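Local coordinates for 182aa long hypothetical protein (Pyrococcus horikoshii, PDB 2GAN) that is of unknown function but probably transfers an acetyl group from acetyl-coenzyme A to an unidentified acceptor, as a GNAT-family acetyltransferase, at residues G80-V85 against E110-D115; K14-E19 against N76-T81; R23-T28 against R40-N45. All coordinates share one frame; numbering follows the deposited sequence.

Contact 1: residues G80-V85 against E110-D115. With SO4 (sulfate ion), chain D.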
loop_
_atom_site.group_PDB
_atom_site.type_symbol
_atom_site.label_atom_id
_atom_site.label_comp_id
_atom_site.label_asym_id
_atom_site.label_seq_id
_atom_site.Cartn_x
_atom_site.Cartn_y
_atom_site.Cartn_z
ATOM N N GLY A 80 -0.413 7.701 18.645
ATOM C CA GLY A 80 -0.009 6.384 18.183
ATOM C C GLY A 80 -0.686 5.313 19.015
ATOM O O GLY A 80 -0.913 5.511 20.202
ATOM N N THR A 81 -1.015 4.177 18.411
ATOM C CA THR A 81 -1.673 3.102 19.160
ATOM C C THR A 81 -1.179 1.729 18.741
ATOM O O THR A 81 -0.664 1.551 17.635
ATOM C CB THR A 81 -3.197 3.057 18.908
ATOM O OG1 THR A 81 -3.424 2.569 17.576
ATOM C CG2 THR A 81 -3.820 4.414 19.063
ATOM N N ILE A 82 -1.362 0.763 19.636
ATOM C CA ILE A 82 -1.013 -0.623 19.368
ATOM C C ILE A 82 -1.668 -1.498 20.442
ATOM O O ILE A 82 -1.601 -1.202 21.637
ATOM C CB ILE A 82 0.519 -0.842 19.329
ATOM C CG1 ILE A 82 0.816 -2.170 18.622
ATOM C CG2 ILE A 82 1.099 -0.806 20.736
ATOM C CD1 ILE A 82 2.289 -2.366 18.219
ATOM N N ALA A 83 -2.314 -2.565 19.989
ATOM C CA ALA A 83 -3.043 -3.477 20.855
ATOM C C ALA A 83 -2.535 -4.906 20.809
ATOM O O ALA A 83 -2.063 -5.378 19.774
ATOM C CB ALA A 83 -4.527 -3.460 20.468
ATOM N N LEU A 84 -2.652 -5.601 21.936
ATOM C CA LEU A 84 -2.232 -6.996 22.025
ATOM C C LEU A 84 -3.399 -7.894 22.388
ATOM O O LEU A 84 -4.208 -7.555 23.259
ATOM C CB LEU A 84 -1.169 -7.154 23.094
ATOM C CG LEU A 84 0.010 -6.213 22.882
ATOM C CD1 LEU A 84 1.007 -6.414 24.018
ATOM C CD2 LEU A 84 0.641 -6.480 21.521
ATOM N N VAL A 85 -3.483 -9.038 21.719
ATOM C CA VAL A 85 -4.521 -10.013 22.000
ATOM C C VAL A 85 -3.815 -11.332 22.238
ATOM O O VAL A 85 -3.115 -11.831 21.357
ATOM C CB VAL A 85 -5.530 -10.173 20.830
ATOM C CG1 VAL A 85 -6.514 -11.287 21.146
ATOM C CG2 VAL A 85 -6.297 -8.865 20.621
ATOM N N GLU A 110 -2.343 -5.783 16.764
ATOM C CA GLU A 110 -3.263 -5.120 15.851
ATOM C C GLU A 110 -3.505 -3.699 16.332
ATOM O O GLU A 110 -2.886 -3.250 17.307
ATOM C CB GLU A 110 -4.585 -5.908 15.752
ATOM C CG GLU A 110 -5.328 -6.152 17.061
ATOM C CD GLU A 110 -6.425 -7.230 16.942
ATOM O OE1 GLU A 110 -7.325 -7.262 17.803
ATOM O OE2 GLU A 110 -6.388 -8.053 16.001
ATOM N N PHE A 111 -4.377 -2.974 15.636
ATOM C CA PHE A 111 -4.687 -1.603 16.029
ATOM C C PHE A 111 -3.387 -0.802 16.133
ATOM O O PHE A 111 -3.210 0.000 17.051
ATOM C CB PHE A 111 -5.404 -1.630 17.380
ATOM C CG PHE A 111 -6.250 -0.427 17.646
ATOM C CD1 PHE A 111 -5.938 0.438 18.685
ATOM C CD2 PHE A 111 -7.407 -0.202 16.910
ATOM C CE1 PHE A 111 -6.772 1.510 18.996
ATOM C CE2 PHE A 111 -8.248 0.862 17.209
ATOM C CZ PHE A 111 -7.936 1.718 18.252
ATOM N N PHE A 112 -2.485 -1.047 15.182
ATOM C CA PHE A 112 -1.176 -0.398 15.121
ATOM C C PHE A 112 -1.225 0.759 14.139
ATOM O O PHE A 112 -1.265 0.546 12.936
ATOM C CB PHE A 112 -0.123 -1.397 14.634
ATOM C CG PHE A 112 1.260 -0.812 14.459
ATOM C CD1 PHE A 112 2.107 -1.298 13.462
ATOM C CD2 PHE A 112 1.733 0.185 15.301
ATOM C CE1 PHE A 112 3.405 -0.803 13.304
ATOM C CE2 PHE A 112 3.035 0.691 15.153
ATOM C CZ PHE A 112 3.868 0.192 14.150
ATOM N N VAL A 113 -1.200 1.983 14.643
ATOM C CA VAL A 113 -1.244 3.119 13.752
ATOM C C VAL A 113 -0.447 4.279 14.298
ATOM O O VAL A 113 -0.015 4.263 15.447
ATOM C CB VAL A 113 -2.701 3.569 13.511
ATOM C CG1 VAL A 113 -3.089 4.640 14.524
ATOM C CG2 VAL A 113 -2.854 4.054 12.090
ATOM N N VAL A 114 -0.246 5.285 13.460
ATOM C CA VAL A 114 0.486 6.473 13.867
ATOM C C VAL A 114 -0.196 7.698 13.272
ATOM O O VAL A 114 -0.631 7.671 12.127
ATOM C CB VAL A 114 1.946 6.438 13.379
ATOM C CG1 VAL A 114 2.618 7.769 13.691
ATOM C CG2 VAL A 114 2.699 5.303 14.056
ATOM N N ASP A 115 -0.293 8.760 14.065
ATOM C CA ASP A 115 -0.909 10.000 13.620
ATOM C C ASP A 115 -0.209 10.406 12.325
ATOM O O ASP A 115 1.020 10.502 12.276
ATOM C CB ASP A 115 -0.732 11.083 14.690
ATOM C CG ASP A 115 -1.533 12.341 14.396
ATOM O OD1 ASP A 115 -2.311 12.758 15.276
ATOM O OD2 ASP A 115 -1.382 12.914 13.297
HETATM S S SO4 D . -6.572 -3.743 12.723
HETATM O O1 SO4 D . -5.909 -2.494 12.299
HETATM O O2 SO4 D . -5.788 -4.915 12.272
HETATM O O3 SO4 D . -7.916 -3.787 12.121
HETATM O O4 SO4 D . -6.673 -3.774 14.190
#
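Thr81 and Val113 form an antiparallel hydrogen-bonded pair, each N-H bonded to the other's carbonyl. Thr81 N lies 3.1 Å from Val113 O. Ala83 and Glu110 make the next such pair, with Ala83 N 2.8 Å from Glu110 O. Between these pairs the register slips by one residue, because Phe111 and Phe112 together face Ile82. This is a beta bulge. Phe111 has a positive phi (54°), and its carbonyl turns back toward strand 78-85.

That carbonyl is bonded by a side chain. Thr81 OG1 sits between its own backbone N and carbonyl carbon (chi1 72°) and donates to Phe111 O at 2.6 Å. The hydroxyl comes from above the carbonyl plane, 39° out of it. A C-H...O contact lies beside it: Phe112 CA is 3.2 Å from Thr81 O.

The strands are neighbours in the central GNAT sheet, and strand 106-114 leads toward helix 123-137. A bulge in this strand is a known GNAT feature, next to the acetyl-coenzyme A site. Here Phe111 N donates to O4 of a sulfate at 2.8 Å, and Arg61 also binds that ion. The sulfate is probably from the crystallisation liquor. Its position is consistent with a bulge amide available to an anionic or carbonyl ligand, as in the cofactor site of GNAT enzymes.

Apolar contacts fall on both faces of the sheet. Ala83 CB packs on Phe111 CB at 3.7 Å, on the face that helix 14-27 covers through Leu17, Leu20 and Met21. On the other face Ile82 and Phe112 lie side by side and point the same way, with Ile82 CD1 3.9 Å from Phe112 CD2. Helix 123-137 covers Ile82 there. Phe112 O accepts a hydrogen bond from Tyr153 of the second subunit.

Contact 2: residues K14-E19 against N76-T81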
loop_
_atom_site.group_PDB
_atom_site.type_symbol
_atom_site.label_atom_id
_atom_site.label_comp_id
_atom_site.label_asym_id
_atom_site.label_seq_id
_atom_site.Cartn_x
_atom_site.Cartn_y
_atom_site.Cartn_z
ATOM N N LYS A 14 -12.198 5.928 23.809
ATOM C CA LYS A 14 -12.887 5.660 22.553
ATOM C C LYS A 14 -13.061 6.900 21.668
ATOM O O LYS A 14 -12.776 6.866 20.468
ATOM C CB LYS A 14 -14.247 5.018 22.843
ATOM C CG LYS A 14 -14.998 4.544 21.608
ATOM C CD LYS A 14 -15.993 5.582 21.141
ATOM C CE LYS A 14 -17.103 5.759 22.163
ATOM N NZ LYS A 14 -18.024 6.860 21.768
ATOM N N ASP A 15 -13.522 7.993 22.262
ATOM C CA ASP A 15 -13.746 9.224 21.516
ATOM C C ASP A 15 -12.467 9.757 20.883
ATOM O O ASP A 15 -12.444 10.107 19.692
ATOM C CB ASP A 15 -14.375 10.275 22.427
ATOM C CG ASP A 15 -15.761 9.860 22.907
ATOM O OD1 ASP A 15 -16.493 9.241 22.105
ATOM O OD2 ASP A 15 -16.113 10.158 24.066
ATOM N N GLU A 16 -11.400 9.814 21.672
ATOM C CA GLU A 16 -10.121 10.298 21.165
ATOM C C GLU A 16 -9.607 9.374 20.062
ATOM O O GLU A 16 -9.079 9.839 19.058
ATOM C CB GLU A 16 -9.084 10.401 22.294
ATOM C CG GLU A 16 -7.759 10.974 21.788
ATOM C CD GLU A 16 -6.831 11.447 22.893
ATOM O OE1 GLU A 16 -7.084 11.149 24.081
ATOM O OE2 GLU A 16 -5.829 12.109 22.560
ATOM N N LEU A 17 -9.770 8.067 20.253
ATOM C CA LEU A 17 -9.333 7.086 19.263
ATOM C C LEU A 17 -10.176 7.175 17.984
ATOM O O LEU A 17 -9.646 7.132 16.869
ATOM C CB LEU A 17 -9.413 5.667 19.841
ATOM C CG LEU A 17 -8.348 5.274 20.876
ATOM C CD1 LEU A 17 -8.695 3.931 21.512
ATOM C CD2 LEU A 17 -6.979 5.198 20.196
ATOM N N LEU A 18 -11.486 7.307 18.148
ATOM C CA LEU A 18 -12.384 7.411 17.003
ATOM C C LEU A 18 -11.926 8.508 16.039
ATOM O O LEU A 18 -11.841 8.293 14.826
ATOM C CB LEU A 18 -13.805 7.718 17.482
ATOM C CG LEU A 18 -14.920 7.637 16.437
ATOM C CD1 LEU A 18 -15.009 6.222 15.895
ATOM C CD2 LEU A 18 -16.240 8.032 17.076
ATOM N N GLU A 19 -11.626 9.683 16.592
ATOM C CA GLU A 19 -11.194 10.835 15.803
ATOM C C GLU A 19 -9.816 10.608 15.175
ATOM O O GLU A 19 -9.539 11.078 14.067
ATOM C CB GLU A 19 -11.204 12.094 16.689
ATOM C CG GLU A 19 -10.850 13.407 15.978
ATOM C CD GLU A 19 -11.386 14.633 16.712
ATOM O OE1 GLU A 19 -11.542 14.569 17.952
ATOM O OE2 GLU A 19 -11.642 15.666 16.051
ATOM N N ASN A 76 -0.058 14.276 26.964
ATOM C CA ASN A 76 -1.403 13.725 27.201
ATOM C C ASN A 76 -2.280 13.624 25.959
ATOM O O ASN A 76 -3.509 13.685 26.053
ATOM C CB ASN A 76 -2.139 14.569 28.245
ATOM C CG ASN A 76 -1.389 14.658 29.554
ATOM O OD1 ASN A 76 -1.674 15.509 30.386
ATOM N ND2 ASN A 76 -0.432 13.772 29.746
ATOM N N ARG A 77 -1.654 13.459 24.801
ATOM C CA ARG A 77 -2.392 13.349 23.551
ATOM C C ARG A 77 -1.961 12.078 22.815
ATOM O O ARG A 77 -0.772 11.865 22.578
ATOM C CB ARG A 77 -2.117 14.574 22.676
ATOM C CG ARG A 77 -3.335 15.115 21.960
ATOM C CD ARG A 77 -4.042 16.202 22.770
ATOM N NE ARG A 77 -4.374 15.785 24.129
ATOM C CZ ARG A 77 -4.961 16.570 25.032
ATOM N NH1 ARG A 77 -5.289 17.820 24.720
ATOM N NH2 ARG A 77 -5.211 16.111 26.252
ATOM N N ILE A 78 -2.934 11.247 22.452
ATOM C CA ILE A 78 -2.662 10.001 21.754
ATOM C C ILE A 78 -2.290 10.234 20.297
ATOM O O ILE A 78 -3.129 10.671 19.507
ATOM C CB ILE A 78 -3.896 9.063 21.800
ATOM C CG1 ILE A 78 -4.245 8.734 23.248
ATOM C CG2 ILE A 78 -3.617 7.786 21.016
ATOM C CD1 ILE A 78 -5.495 7.879 23.404
ATOM N N ILE A 79 -1.038 9.959 19.938
ATOM C CA ILE A 79 -0.606 10.127 18.548
ATOM C C ILE A 79 -0.104 8.803 17.963
ATOM O O ILE A 79 0.549 8.785 16.918
ATOM C CB ILE A 79 0.516 11.196 18.393
ATOM C CG1 ILE A 79 1.740 10.816 19.231
ATOM C CG2 ILE A 79 0.002 12.567 18.813
ATOM C CD1 ILE A 79 2.869 11.830 19.120
ATOM N N GLY A 80 -0.413 7.701 18.645
ATOM C CA GLY A 80 -0.009 6.384 18.183
ATOM C C GLY A 80 -0.686 5.313 19.015
ATOM O O GLY A 80 -0.913 5.511 20.202
ATOM N N THR A 81 -1.015 4.177 18.411
ATOM C CA THR A 81 -1.673 3.102 19.160
ATOM C C THR A 81 -1.179 1.729 18.741
ATOM O O THR A 81 -0.664 1.551 17.635
ATOM C CB THR A 81 -3.197 3.057 18.908
ATOM O OG1 THR A 81 -3.424 2.569 17.576
ATOM C CG2 THR A 81 -3.820 4.414 19.063
HETATM O O HOH W 1 -5.316 12.161 20.086
HETATM O O HOH W 2 -5.275 11.454 26.029
#
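Glu16 CG lies anti to the backbone N (chi1 -177°). Beyond CG the chain is extended, and the carboxylate reaches the backbone of Ile78. Ile78 CG1 stands beside its own backbone N (chi1 -60°), next to the incoming carboxylate. Ile78 N donates to Glu16 OE2 at 3.0 Å, nearly straight at 164°, from above the carboxylate plane. The two side chains also touch, with Ile78 CD1 3.7 Å from Glu16 OE1.

Two waters add bridges. One donates to Glu16 OE1 and Asn76 O. The other lies between Glu16 OE2 and Ile78 O, but its distance to OE2 is doubtfully short. Arg77 NE and NH2 both grip Asn76 O, from the same face of its carbonyl plane.

Deeper in, Leu17 CD2 meets Thr81 CG2 at 3.4 Å, tighter than usual for two carbons. Leu17 also packs on Phe111. Helix 14-19 crosses strand 78-81 on one face of the GNAT sheet, near the classic bulge of Ile79 and Gly80 opposite Tyr72.

Glu16 OE2 lies 4.3 Å from Arg77 NE, well out of the guanidinium plane. The positive charge of Arg77, the backbone N-H of Ile78 and the water on OE1 would probably all stabilise an ionised Glu16.

Contact 3: residues R23-T28 against R40-N45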
loop_
_atom_site.group_PDB
_atom_site.type_symbol
_atom_site.label_atom_id
_atom_site.label_comp_id
_atom_site.label_asym_id
_atom_site.label_seq_id
_atom_site.Cartn_x
_atom_site.Cartn_y
_atom_site.Cartn_z
ATOM N N ARG A 23 -9.065 10.610 11.051
ATOM C CA ARG A 23 -8.039 11.405 10.396
ATOM C C ARG A 23 -7.180 10.489 9.531
ATOM O O ARG A 23 -6.729 10.872 8.455
ATOM C CB ARG A 23 -7.219 12.170 11.450
ATOM C CG ARG A 23 -8.019 13.310 12.107
ATOM C CD ARG A 23 -7.267 14.031 13.227
ATOM N NE ARG A 23 -5.980 14.546 12.768
ATOM C CZ ARG A 23 -4.799 14.057 13.139
ATOM N NH1 ARG A 23 -4.728 13.045 13.989
ATOM N NH2 ARG A 23 -3.684 14.563 12.631
ATOM N N ILE A 24 -6.984 9.259 9.984
ATOM C CA ILE A 24 -6.203 8.295 9.217
ATOM C C ILE A 24 -7.006 7.845 7.995
ATOM O O ILE A 24 -6.462 7.688 6.904
ATOM C CB ILE A 24 -5.848 7.083 10.083
ATOM C CG1 ILE A 24 -4.856 7.529 11.162
ATOM C CG2 ILE A 24 -5.264 5.963 9.226
ATOM C CD1 ILE A 24 -4.708 6.557 12.299
ATOM N N TYR A 25 -8.306 7.642 8.194
ATOM C CA TYR A 25 -9.200 7.227 7.119
ATOM C C TYR A 25 -9.198 8.289 6.026
ATOM O O TYR A 25 -9.261 7.971 4.842
ATOM C CB TYR A 25 -10.623 7.054 7.660
ATOM C CG TYR A 25 -11.624 6.468 6.684
ATOM C CD1 TYR A 25 -12.640 7.255 6.134
ATOM C CD2 TYR A 25 -11.593 5.108 6.363
ATOM C CE1 TYR A 25 -13.609 6.695 5.296
ATOM C CE2 TYR A 25 -12.554 4.539 5.531
ATOM C CZ TYR A 25 -13.564 5.337 5.003
ATOM O OH TYR A 25 -14.550 4.755 4.232
ATOM N N ARG A 26 -9.128 9.550 6.424
ATOM C CA ARG A 26 -9.119 10.647 5.465
ATOM C C ARG A 26 -7.735 10.785 4.825
ATOM O O ARG A 26 -7.614 10.875 3.604
ATOM C CB ARG A 26 -9.512 11.948 6.169
ATOM C CG ARG A 26 -9.672 13.173 5.269
ATOM C CD ARG A 26 -10.104 14.369 6.110
ATOM N NE ARG A 26 -9.108 14.707 7.133
ATOM C CZ ARG A 26 -9.332 15.505 8.176
ATOM N NH1 ARG A 26 -10.527 16.055 8.352
ATOM N NH2 ARG A 26 -8.361 15.761 9.043
ATOM N N SER A 27 -6.686 10.784 5.638
ATOM C CA SER A 27 -5.342 10.926 5.089
ATOM C C SER A 27 -5.000 9.820 4.091
ATOM O O SER A 27 -4.298 10.066 3.114
ATOM C CB SER A 27 -4.304 10.957 6.211
ATOM O OG SER A 27 -4.182 9.686 6.818
ATOM N N THR A 28 -5.496 8.608 4.336
ATOM C CA THR A 28 -5.239 7.466 3.448
ATOM C C THR A 28 -6.332 7.294 2.391
ATOM O O THR A 28 -6.367 6.291 1.671
ATOM C CB THR A 28 -5.158 6.137 4.235
ATOM O OG1 THR A 28 -6.428 5.865 4.853
ATOM C CG2 THR A 28 -4.077 6.221 5.313
ATOM N N ARG A 40 -20.935 -0.591 1.694
ATOM C CA ARG A 40 -20.573 0.647 1.022
ATOM C C ARG A 40 -19.776 1.515 1.995
ATOM O O ARG A 40 -20.288 1.922 3.037
ATOM C CB ARG A 40 -21.834 1.385 0.549
ATOM C CG ARG A 40 -22.930 1.526 1.604
ATOM C CD ARG A 40 -23.691 0.216 1.812
ATOM N NE ARG A 40 -24.486 -0.155 0.639
ATOM C CZ ARG A 40 -25.644 0.411 0.304
ATOM N NH1 ARG A 40 -26.293 0.007 -0.782
ATOM N NH2 ARG A 40 -26.161 1.369 1.064
ATOM N N LYS A 41 -18.517 1.784 1.657
ATOM C CA LYS A 41 -17.659 2.593 2.513
ATOM C C LYS A 41 -17.925 4.084 2.308
ATOM O O LYS A 41 -18.108 4.547 1.182
ATOM C CB LYS A 41 -16.179 2.253 2.259
ATOM C CG LYS A 41 -15.595 2.713 0.924
ATOM C CD LYS A 41 -14.992 4.118 1.012
ATOM C CE LYS A 41 -14.259 4.498 -0.275
ATOM N NZ LYS A 41 -13.573 5.826 -0.196
ATOM N N PRO A 42 -17.976 4.853 3.408
ATOM C CA PRO A 42 -18.225 6.295 3.353
ATOM C C PRO A 42 -17.062 7.089 2.788
ATOM O O PRO A 42 -15.926 6.614 2.749
ATOM C CB PRO A 42 -18.500 6.645 4.805
ATOM C CG PRO A 42 -17.606 5.698 5.538
ATOM C CD PRO A 42 -17.850 4.401 4.805
ATOM N N ASN A 43 -17.364 8.303 2.346
ATOM C CA ASN A 43 -16.358 9.194 1.795
ATOM C C ASN A 43 -15.313 9.431 2.875
ATOM O O ASN A 43 -15.650 9.596 4.044
ATOM C CB ASN A 43 -16.999 10.531 1.415
ATOM C CG ASN A 43 -16.032 11.462 0.717
ATOM O OD1 ASN A 43 -15.827 11.364 -0.491
ATOM N ND2 ASN A 43 -15.421 12.365 1.476
ATOM N N PRO A 44 -14.030 9.450 2.498
ATOM C CA PRO A 44 -12.942 9.671 3.456
ATOM C C PRO A 44 -13.027 10.987 4.230
ATOM O O PRO A 44 -12.432 11.120 5.294
ATOM C CB PRO A 44 -11.686 9.577 2.584
ATOM C CG PRO A 44 -12.170 10.010 1.239
ATOM C CD PRO A 44 -13.501 9.302 1.133
ATOM N N ASN A 45 -13.766 11.953 3.698
ATOM C CA ASN A 45 -13.916 13.234 4.373
ATOM C C ASN A 45 -15.212 13.288 5.182
ATOM O O ASN A 45 -15.511 14.295 5.818
ATOM C CB ASN A 45 -13.897 14.381 3.358
ATOM C CG ASN A 45 -12.624 14.414 2.534
ATOM O OD1 ASN A 45 -11.518 14.505 3.072
ATOM N ND2 ASN A 45 -12.774 14.341 1.216
#
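The Tyr25 ring meets the loop 40-45 at its edge, where Pro42 O and Asn43 O lie in the ring plane. Pro44 CA comes in obliquely, 3.6 Å from Tyr25 CE1. The ring meets that of Phe50, with the two planes at about 45°. Tyr25 CG is anti to the backbone N (chi1 -173°), and the ring extends from helix 14-27 toward the loop.

At the far end of the ring, Tyr25 OH donates to Pro42 O at 2.7 Å, with the donor 19° from the carbonyl plane. Carbons of Lys41 and Pro42 lie close to the hydroxyl, Lys41 CD 3.3 Å and Pro42 CD 3.4 Å from Tyr25 OH. The side chains of Tyr25 and Pro42 cross at about a right angle.

Arg26 uses the aliphatic base of its side chain. Arg26 CB touches Pro44 O at 3.2 Å, and the Arg26 side chain crosses that of Asn45 at about a right angle. Pro44 CB sits over the helix backbone, 3.7 Å from Tyr25 O.

Helix 14-27 ends here. Thr28 OG1 and Thr28 N both bond to Ile24 O, from opposite faces of its plane. Thr28 OG1 accepts from Tyr32 N, at the start of the irregular link to helix 47-65. In GNAT proteins the region joining the first two helices often borders the acceptor site, but no such role is established here.

Pro42 and Pro44 bring no backbone N-H. Across this contact the loop offers the carbonyl of Pro42 as acceptor, and otherwise mostly carbon surface. The one hydrogen bond across comes from a tyrosine hydroxyl.

In the fold
After strand 2-6, helix 14-27 supplies a segment to two contacts: 14-19 to contact 2, then 23-28 to contact 3. Contact 3 closes first, when the irregular loop after this helix returns at 40-45. The chain then runs through helix 47-65 and strand 68-74, and contact 2 closes at 76-81. Contact 3 thus lies wholly within the larger loop of contact 2. Contact 1 starts on Gly80 and Thr81, which contact 2 also uses, and closes at 110-115 in the next strand of the sheet. Contacts 1 and 3 are in series but meet in space: Asp115 forms a salt bridge with Arg23, and Val113 packs on Ile24.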